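Local coordinates for glutamic acid/alanine-rich protein (Trypanosoma congolense, PDB 2Y44), which forms part of the surface of the trypanosome cell, its helical ectodomain probably standing on the membrane as a coat component, at residues A[3-8]-A[101-106]; A[15-20]-A[124-129]. All blocks are in the same frame, centred on the assembly; numbering follows the deposited sequence.

Contact 1 of 2, residues A[3-8]-A[101-106]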
ATOM      1  N   GLU A   3     -24.794  10.948  12.256  1.00 18.40           N
ATOM      2  CA  GLU A   3     -23.624  10.171  12.695  1.00 19.78           C
ATOM      3  C   GLU A   3     -23.271   9.099  11.658  1.00 17.66           C
ATOM      4  O   GLU A   3     -22.111   8.833  11.362  1.00 16.99           O
ATOM      5  CB  GLU A   3     -23.858   9.545  14.079  1.00 19.47           C
ATOM      6  CG  GLU A   3     -22.690   8.732  14.604  1.00 18.73           C
ATOM      7  CD  GLU A   3     -22.907   8.217  16.026  1.00 21.00           C
ATOM      8  OE1 GLU A   3     -24.077   8.112  16.459  1.00 24.97           O
ATOM      9  OE2 GLU A   3     -21.889   7.873  16.678  1.00 26.36           O
ATOM     10  N   GLU A   4     -24.291   8.418  11.163  1.00 17.42           N
ATOM     11  CA  GLU A   4     -24.055   7.370  10.197  1.00 18.33           C
ATOM     12  C   GLU A   4     -23.503   7.933   8.888  1.00 17.53           C
ATOM     13  O   GLU A   4     -22.654   7.322   8.252  1.00 16.15           O
ATOM     14  CB  GLU A   4     -25.382   6.680   9.944  1.00 18.75           C
ATOM     15  CG  GLU A   4     -25.225   5.277   9.711  1.00 28.08           C
ATOM     16  CD  GLU A   4     -25.641   4.965   8.343  1.00 38.61           C
ATOM     17  OE1 GLU A   4     -24.943   5.451   7.416  1.00 37.73           O
ATOM     18  OE2 GLU A   4     -26.743   4.379   8.203  1.00 41.33           O
ATOM     19  N   VAL A   5     -24.011   9.096   8.491  1.00 15.40           N
ATOM     20  CA  VAL A   5     -23.575   9.726   7.246  1.00 15.05           C
ATOM     21  C   VAL A   5     -22.122  10.125   7.325  1.00 13.48           C
ATOM     22  O   VAL A   5     -21.360   9.888   6.382  1.00 14.66           O
ATOM     23  CB  VAL A   5     -24.410  10.957   6.918  1.00 13.76           C
ATOM     24  CG1 VAL A   5     -23.882  11.650   5.665  1.00 17.90           C
ATOM     25  CG2 VAL A   5     -25.888  10.546   6.685  1.00 14.61           C
ATOM     26  N   GLN A   6     -21.732  10.698   8.458  1.00 13.45           N
ATOM     27  CA  GLN A   6     -20.357  11.134   8.640  1.00 16.63           C
ATOM     28  C   GLN A   6     -19.428   9.946   8.748  1.00 13.42           C
ATOM     29  O   GLN A   6     -18.298   9.956   8.254  1.00 11.92           O
ATOM     30  CB  GLN A   6     -20.228  11.972   9.897  1.00 15.96           C
ATOM     31  CG  GLN A   6     -20.787  13.402   9.769  1.00 21.39           C
ATOM     32  CD  GLN A   6     -19.924  14.344   8.889  1.00 28.25           C
ATOM     33  OE1 GLN A   6     -19.239  13.920   7.941  1.00 30.68           O
ATOM     34  NE2 GLN A   6     -19.941  15.641   9.232  1.00 37.16           N
ATOM     35  N   THR A   7     -19.935   8.869   9.343  1.00 15.76           N
ATOM     36  CA  THR A   7     -19.116   7.651   9.471  1.00 14.20           C
ATOM     37  C   THR A   7     -18.936   6.944   8.118  1.00 15.70           C
ATOM     38  O   THR A   7     -17.854   6.462   7.784  1.00 15.97           O
ATOM     39  CB  THR A   7     -19.727   6.745  10.605  1.00 15.51           C
ATOM     40  OG1 THR A   7     -19.726   7.490  11.828  1.00 14.98           O
ATOM     41  CG2 THR A   7     -18.934   5.505  10.811  1.00 17.29           C
ATOM     42  N   MET A   8     -19.979   6.966   7.289  1.00 15.85           N
ATOM     43  CA  MET A   8     -19.925   6.440   5.935  1.00 16.74           C
ATOM     44  C   MET A   8     -18.970   7.316   5.120  1.00 14.38           C
ATOM     45  O   MET A   8     -18.249   6.807   4.264  1.00 13.65           O
ATOM     46  CB  MET A   8     -21.320   6.464   5.297  1.00 17.98           C
ATOM     47  CG  MET A   8     -21.336   6.066   3.810  1.00 25.15           C
ATOM     48  SD  MET A   8     -22.927   5.480   3.204  1.00 30.40           S
ATOM     49  CE  MET A   8     -24.062   6.255   4.415  1.00 29.02           C
ATOM     50  N   GLU A 101     -22.242   6.898  -4.451  1.00 14.70           N
ATOM     51  CA  GLU A 101     -23.617   7.075  -4.917  1.00 16.37           C
ATOM     52  C   GLU A 101     -24.557   7.192  -3.733  1.00 16.34           C
ATOM     53  O   GLU A 101     -25.451   8.052  -3.726  1.00 15.93           O
ATOM     54  CB  GLU A 101     -24.050   5.945  -5.838  1.00 15.83           C
ATOM     55  CG  GLU A 101     -25.534   5.999  -6.228  1.00 21.30           C
ATOM     56  CD  GLU A 101     -25.889   7.196  -7.119  1.00 24.78           C
ATOM     57  OE1 GLU A 101     -24.981   7.874  -7.673  1.00 24.53           O
ATOM     58  OE2 GLU A 101     -27.100   7.430  -7.294  1.00 29.91           O
ATOM     59  N   SER A 102     -24.323   6.370  -2.704  1.00 16.09           N
ATOM     60  CA  SER A 102     -25.101   6.527  -1.458  1.00 17.77           C
ATOM     61  C   SER A 102     -25.035   7.951  -0.917  1.00 17.17           C
ATOM     62  O   SER A 102     -26.052   8.518  -0.479  1.00 16.92           O
ATOM     63  CB  SER A 102     -24.658   5.524  -0.384  1.00 19.42           C
ATOM     64  OG  SER A 102     -25.004   4.200  -0.770  1.00 22.21           O
ATOM     65  N   LEU A 103     -23.840   8.535  -0.959  1.00 15.03           N
ATOM     66  CA  LEU A 103     -23.629   9.822  -0.304  1.00 15.83           C
ATOM     67  C   LEU A 103     -24.239  10.904  -1.183  1.00 16.72           C
ATOM     68  O   LEU A 103     -24.867  11.844  -0.659  1.00 18.02           O
ATOM     69  CB  LEU A 103     -22.142  10.080  -0.120  1.00 16.46           C
ATOM     70  CG  LEU A 103     -21.571   9.361   1.123  1.00 16.10           C
ATOM     71  CD1 LEU A 103     -20.055   9.245   0.976  1.00 18.20           C
ATOM     72  CD2 LEU A 103     -21.997  10.023   2.437  1.00 16.99           C
ATOM     73  N   ARG A 104     -24.083  10.775  -2.507  1.00 15.68           N
ATOM     74  CA  ARG A 104     -24.647  11.835  -3.379  1.00 18.87           C
ATOM     75  C   ARG A 104     -26.162  11.853  -3.372  1.00 19.52           C
ATOM     76  O   ARG A 104     -26.765  12.909  -3.559  1.00 17.22           O
ATOM     77  CB  ARG A 104     -24.074  11.858  -4.805  1.00 20.03           C
ATOM     78  CG  ARG A 104     -24.540  10.792  -5.735  1.00 20.36           C
ATOM     79  CD  ARG A 104     -24.042  11.073  -7.202  1.00 21.83           C
ATOM     80  NE  ARG A 104     -22.578  11.150  -7.228  1.00 19.08           N
ATOM     81  CZ  ARG A 104     -21.779  10.098  -7.444  1.00 22.66           C
ATOM     82  NH1 ARG A 104     -22.291   8.934  -7.780  1.00 20.28           N
ATOM     83  NH2 ARG A 104     -20.467  10.222  -7.385  1.00 22.62           N
ATOM     84  N   LEU A 105     -26.782  10.707  -3.110  1.00 19.20           N
ATOM     85  CA  LEU A 105     -28.244  10.656  -2.974  1.00 20.11           C
ATOM     86  C   LEU A 105     -28.683  11.323  -1.685  1.00 21.26           C
ATOM     87  O   LEU A 105     -29.681  12.065  -1.660  1.00 21.90           O
ATOM     88  CB  LEU A 105     -28.742   9.203  -3.061  1.00 21.62           C
ATOM     89  CG  LEU A 105     -28.650   8.540  -4.444  1.00 23.90           C
ATOM     90  CD1 LEU A 105     -28.852   7.028  -4.292  1.00 30.92           C
ATOM     91  CD2 LEU A 105     -29.649   9.171  -5.492  1.00 24.73           C
ATOM     92  N   LEU A 106     -27.884  11.142  -0.631  1.00 18.64           N
ATOM     93  CA  LEU A 106     -28.189  11.759   0.663  1.00 18.46           C
ATOM     94  C   LEU A 106     -28.030  13.261   0.582  1.00 19.03           C
ATOM     95  O   LEU A 106     -28.694  13.993   1.307  1.00 20.77           O
ATOM     96  CB  LEU A 106     -27.286  11.186   1.776  1.00 20.04           C
ATOM     97  CG  LEU A 106     -27.655   9.789   2.271  1.00 23.65           C
ATOM     98  CD1 LEU A 106     -26.467   9.152   3.084  1.00 18.13           C
ATOM     99  CD2 LEU A 106     -28.904   9.897   3.132  1.00 25.96           C
TER

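Contact 2 of 2, residues A[15-20]-A[124-129]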
ATOM      1  N   LEU A  15     -11.623   4.624   1.151  1.00 14.52           N
ATOM      2  CA  LEU A  15     -11.708   3.977  -0.141  1.00 14.03           C
ATOM      3  C   LEU A  15     -11.136   4.848  -1.276  1.00 14.04           C
ATOM      4  O   LEU A  15     -10.382   4.379  -2.124  1.00 15.29           O
ATOM      5  CB  LEU A  15     -13.158   3.590  -0.441  1.00 12.83           C
ATOM      6  CG  LEU A  15     -13.776   2.521   0.468  1.00 12.12           C
ATOM      7  CD1 LEU A  15     -15.254   2.360   0.158  1.00 15.45           C
ATOM      8  CD2 LEU A  15     -13.020   1.178   0.394  1.00 14.91           C
ATOM      9  N   ARG A  16     -11.526   6.117  -1.324  1.00 15.52           N
ATOM     10  CA  ARG A  16     -10.994   7.006  -2.356  1.00 15.79           C
ATOM     11  C   ARG A  16      -9.464   7.183  -2.322  1.00 17.91           C
ATOM     12  O   ARG A  16      -8.855   7.597  -3.326  1.00 18.06           O
ATOM     13  CB  ARG A  16     -11.664   8.393  -2.253  1.00 14.97           C
ATOM     14  CG  ARG A  16     -13.146   8.331  -2.479  1.00 17.55           C
ATOM     15  CD  ARG A  16     -13.769   9.627  -2.027  1.00 16.28           C
ATOM     16  NE  ARG A  16     -15.231   9.604  -2.070  1.00 15.16           N
ATOM     17  CZ  ARG A  16     -15.987  10.521  -1.453  1.00 15.13           C
ATOM     18  NH1 ARG A  16     -15.418  11.485  -0.704  1.00 15.64           N
ATOM     19  NH2 ARG A  16     -17.309  10.437  -1.511  1.00 20.66           N
ATOM     20  N   ALA A  17      -8.839   6.818  -1.208  1.00 17.12           N
ATOM     21  CA  ALA A  17      -7.410   7.031  -1.038  1.00 19.00           C
ATOM     22  C   ALA A  17      -6.597   5.819  -1.490  1.00 19.68           C
ATOM     23  O   ALA A  17      -5.385   5.913  -1.559  1.00 19.51           O
ATOM     24  CB  ALA A  17      -7.067   7.407   0.411  1.00 19.53           C
ATOM     25  N   LEU A  18      -7.257   4.693  -1.809  1.00 18.26           N
ATOM     26  CA  LEU A  18      -6.516   3.441  -2.032  1.00 19.46           C
ATOM     27  C   LEU A  18      -5.669   3.472  -3.312  1.00 19.41           C
ATOM     28  O   LEU A  18      -4.587   2.931  -3.330  1.00 20.60           O
ATOM     29  CB  LEU A  18      -7.431   2.217  -2.071  1.00 20.24           C
ATOM     30  CG  LEU A  18      -8.243   1.860  -0.822  1.00 17.58           C
ATOM     31  CD1 LEU A  18      -9.301   0.800  -1.150  1.00 14.52           C
ATOM     32  CD2 LEU A  18      -7.324   1.438   0.297  1.00 24.50           C
ATOM     33  N   GLU A  19      -6.194   4.037  -4.402  1.00 18.22           N
ATOM     34  CA  GLU A  19      -5.375   4.127  -5.636  1.00 18.60           C
ATOM     35  C   GLU A  19      -4.058   4.908  -5.383  1.00 17.95           C
ATOM     36  O   GLU A  19      -2.961   4.449  -5.735  1.00 15.63           O
ATOM     37  CB  GLU A  19      -6.189   4.768  -6.783  1.00 19.88           C
ATOM     38  CG  GLU A  19      -5.548   4.587  -8.142  1.00 28.25           C
ATOM     39  CD  GLU A  19      -6.519   4.839  -9.282  1.00 34.93           C
ATOM     40  OE1 GLU A  19      -7.624   5.408  -9.050  1.00 32.56           O
ATOM     41  OE2 GLU A  19      -6.150   4.490 -10.423  1.00 39.11           O
ATOM     42  N   THR A  20      -4.161   6.037  -4.705  1.00 19.34           N
ATOM     43  CA  THR A  20      -2.984   6.835  -4.401  1.00 19.90           C
ATOM     44  C   THR A  20      -2.049   6.078  -3.467  1.00 19.76           C
ATOM     45  O   THR A  20      -0.855   6.062  -3.684  1.00 19.81           O
ATOM     46  CB  THR A  20      -3.372   8.178  -3.832  1.00 21.22           C
ATOM     47  OG1 THR A  20      -3.999   8.931  -4.877  1.00 24.80           O
ATOM     48  CG2 THR A  20      -2.148   8.936  -3.346  1.00 23.06           C
ATOM     49  N   GLY A 124     -13.424  14.371  -1.810  1.00 23.00           N
ATOM     50  CA  GLY A 124     -12.004  14.187  -1.548  1.00 24.51           C
ATOM     51  C   GLY A 124     -11.667  12.886  -0.852  1.00 23.54           C
ATOM     52  O   GLY A 124     -12.554  12.156  -0.350  1.00 25.42           O
ATOM     53  N   ALA A 125     -10.369  12.628  -0.787  1.00 24.25           N
ATOM     54  CA  ALA A 125      -9.807  11.392  -0.255  1.00 21.65           C
ATOM     55  C   ALA A 125      -9.101  11.667   1.069  1.00 23.07           C
ATOM     56  O   ALA A 125      -8.620  12.799   1.316  1.00 20.95           O
ATOM     57  CB  ALA A 125      -8.811  10.781  -1.289  1.00 22.22           C
ATOM     58  N   ALA A 126      -9.082  10.657   1.950  1.00 19.19           N
ATOM     59  CA  ALA A 126      -8.241  10.732   3.127  1.00 25.11           C
ATOM     60  C   ALA A 126      -6.753  10.848   2.755  1.00 26.31           C
ATOM     61  O   ALA A 126      -6.347  10.501   1.665  1.00 26.83           O
ATOM     62  CB  ALA A 126      -8.468   9.537   4.026  1.00 20.82           C
ATOM     63  N   ALA A 127      -5.936  11.342   3.674  1.00 30.94           N
ATOM     64  CA  ALA A 127      -4.489  11.268   3.456  1.00 33.48           C
ATOM     65  C   ALA A 127      -3.920  10.079   4.215  1.00 34.65           C
ATOM     66  O   ALA A 127      -4.445   9.688   5.261  1.00 36.91           O
ATOM     67  CB  ALA A 127      -3.809  12.562   3.887  1.00 34.80           C
ATOM     68  N   GLU A 128      -2.872   9.472   3.664  1.00 37.08           N
ATOM     69  CA  GLU A 128      -2.049   8.529   4.426  1.00 37.03           C
ATOM     70  C   GLU A 128      -2.870   7.359   4.956  1.00 34.08           C
ATOM     71  O   GLU A 128      -2.796   7.019   6.148  1.00 36.42           O
ATOM     72  CB  GLU A 128      -1.357   9.234   5.592  1.00 38.32           C
ATOM     73  CG  GLU A 128      -0.302  10.260   5.169  1.00 42.57           C
ATOM     74  CD  GLU A 128       0.568  10.674   6.331  1.00 47.14           C
ATOM     75  OE1 GLU A 128       0.660   9.884   7.299  1.00 46.16           O
ATOM     76  OE2 GLU A 128       1.143  11.790   6.292  1.00 52.73           O
ATOM     77  N   VAL A 129      -3.666   6.768   4.070  1.00 29.41           N
ATOM     78  CA  VAL A 129      -4.520   5.632   4.416  1.00 26.47           C
ATOM     79  C   VAL A 129      -3.604   4.433   4.672  1.00 24.81           C
ATOM     80  O   VAL A 129      -2.625   4.224   3.946  1.00 23.15           O
ATOM     81  CB  VAL A 129      -5.535   5.324   3.260  1.00 26.80           C
ATOM     82  CG1 VAL A 129      -4.796   5.253   1.943  1.00 29.44           C
ATOM     83  CG2 VAL A 129      -6.285   4.022   3.487  1.00 26.11           C
TER

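Contact 1 of 2, residues A[3-8]-A[101-106]
Ser-102 touches Met-8 with its CB, which lies 4.0 Å from Met-8 SD. The hydroxyl of Ser-102 turns back to its own helix and bonds to the carbonyl O of Thr-98. The next residue, Leu-103, reaches across with CD2. That methyl sits 4.0 Å from the carbonyl O of Val-5 and 4.1 Å from Val-5 CG1, and the two side chains slide past each other in opposite directions. Met-8 CG lies beside the same methyl, at 4.2 Å.

The contact joins two helices of an all-helical bundle, helix 2-16 and the long helix 57-107. The short segments run roughly antiparallel, at 140°, with axes 10.9 Å apart. Helix 113-120 also packs here, on Val-5 through Ile-115 and Ala-118 and on Leu-106 through Ala-119.

Leu-106 uses CD1, which meets two side-chain tips of the other helix. Val-5 CG2 is 3.9 Å away and Met-8 CE 4.0 Å, both tip to tip. Met-8 has CG anti to the backbone N (chi1 174°), while its chain bends at chi3 (23°), which brings CE round to Leu-106.

Contact 2 of 2, residues A[15-20]-A[124-129]
Ala-17 CB is the centre of the contact and points at the loop 124-129. Val-129 CG1 lies 3.5 Å from it, tighter than usual carbon packing. This methyl of Val-129 stands between the backbone N and the carbonyl carbon (chi1 49°), the crowded position. The carbonyl O of Ala-126 also comes close, 3.4 Å from Ala-17 CB. Beside this pair, Leu-18 CD2 touches Val-129 CG2 at 4.2 Å. Leu-134 of helix 131-144 packs on Leu-18, and Leu-163 of helix 149-183 packs on Val-129.

Further out, Ala-125 CB rests on the backbone of Arg-16, with Arg-16 O 3.8 Å away. It also lies beside the CB atoms of Arg-16 and Ala-17. Here the loop crosses the junction of helix 2-16 and helix 18-53. A backbone hydrogen bond between Ala-126 and Arg-13 ties it to the first of these helices.

At the polar edge, Arg-16 stretches out from CG to NE. Its CD passes 3.3 Å from the carbonyl O of Gly-124, and NH1 donates to that oxygen over 3.0 Å. The bond is fairly straight, at 163°, and the oxygen lies in the guanidinium plane. The donor is tilted only 18° from the carbonyl plane. NH1 also bonds to Cys-122 O, and NH2 forms a salt bridge with Asp-100.

All three guanidinium nitrogens thus have partners, that of NE lying outside the two segments, which should fix the rotation of the group. Its charge is probably balanced by Asp-100, while NH1, by gripping two loop carbonyls, ties the loop to Arg-16.

In the fold
From the N terminus the chain runs along helix 2-16, which carries 3-8, and passes through the junction at 15-20 into helix 18-53. Helix 57-107 then returns to 101-106, where contact 1 closes the first long loop, bringing the far end of helix 57-107 back to the N-terminal helix. The chain continues through helix 113-120 to 124-129, where contact 2 closes the second. The two loops cross, since their segments alternate in sequence. The centres of the two contacts lie about 17 Å apart, and Leu-103 packs against Arg-16 between them. Contact 2 joins the helix junction to the connection leading into helix 131-144. The Cys-9 to Cys-122 disulfide also links helix 2-16 to the start of that same connection.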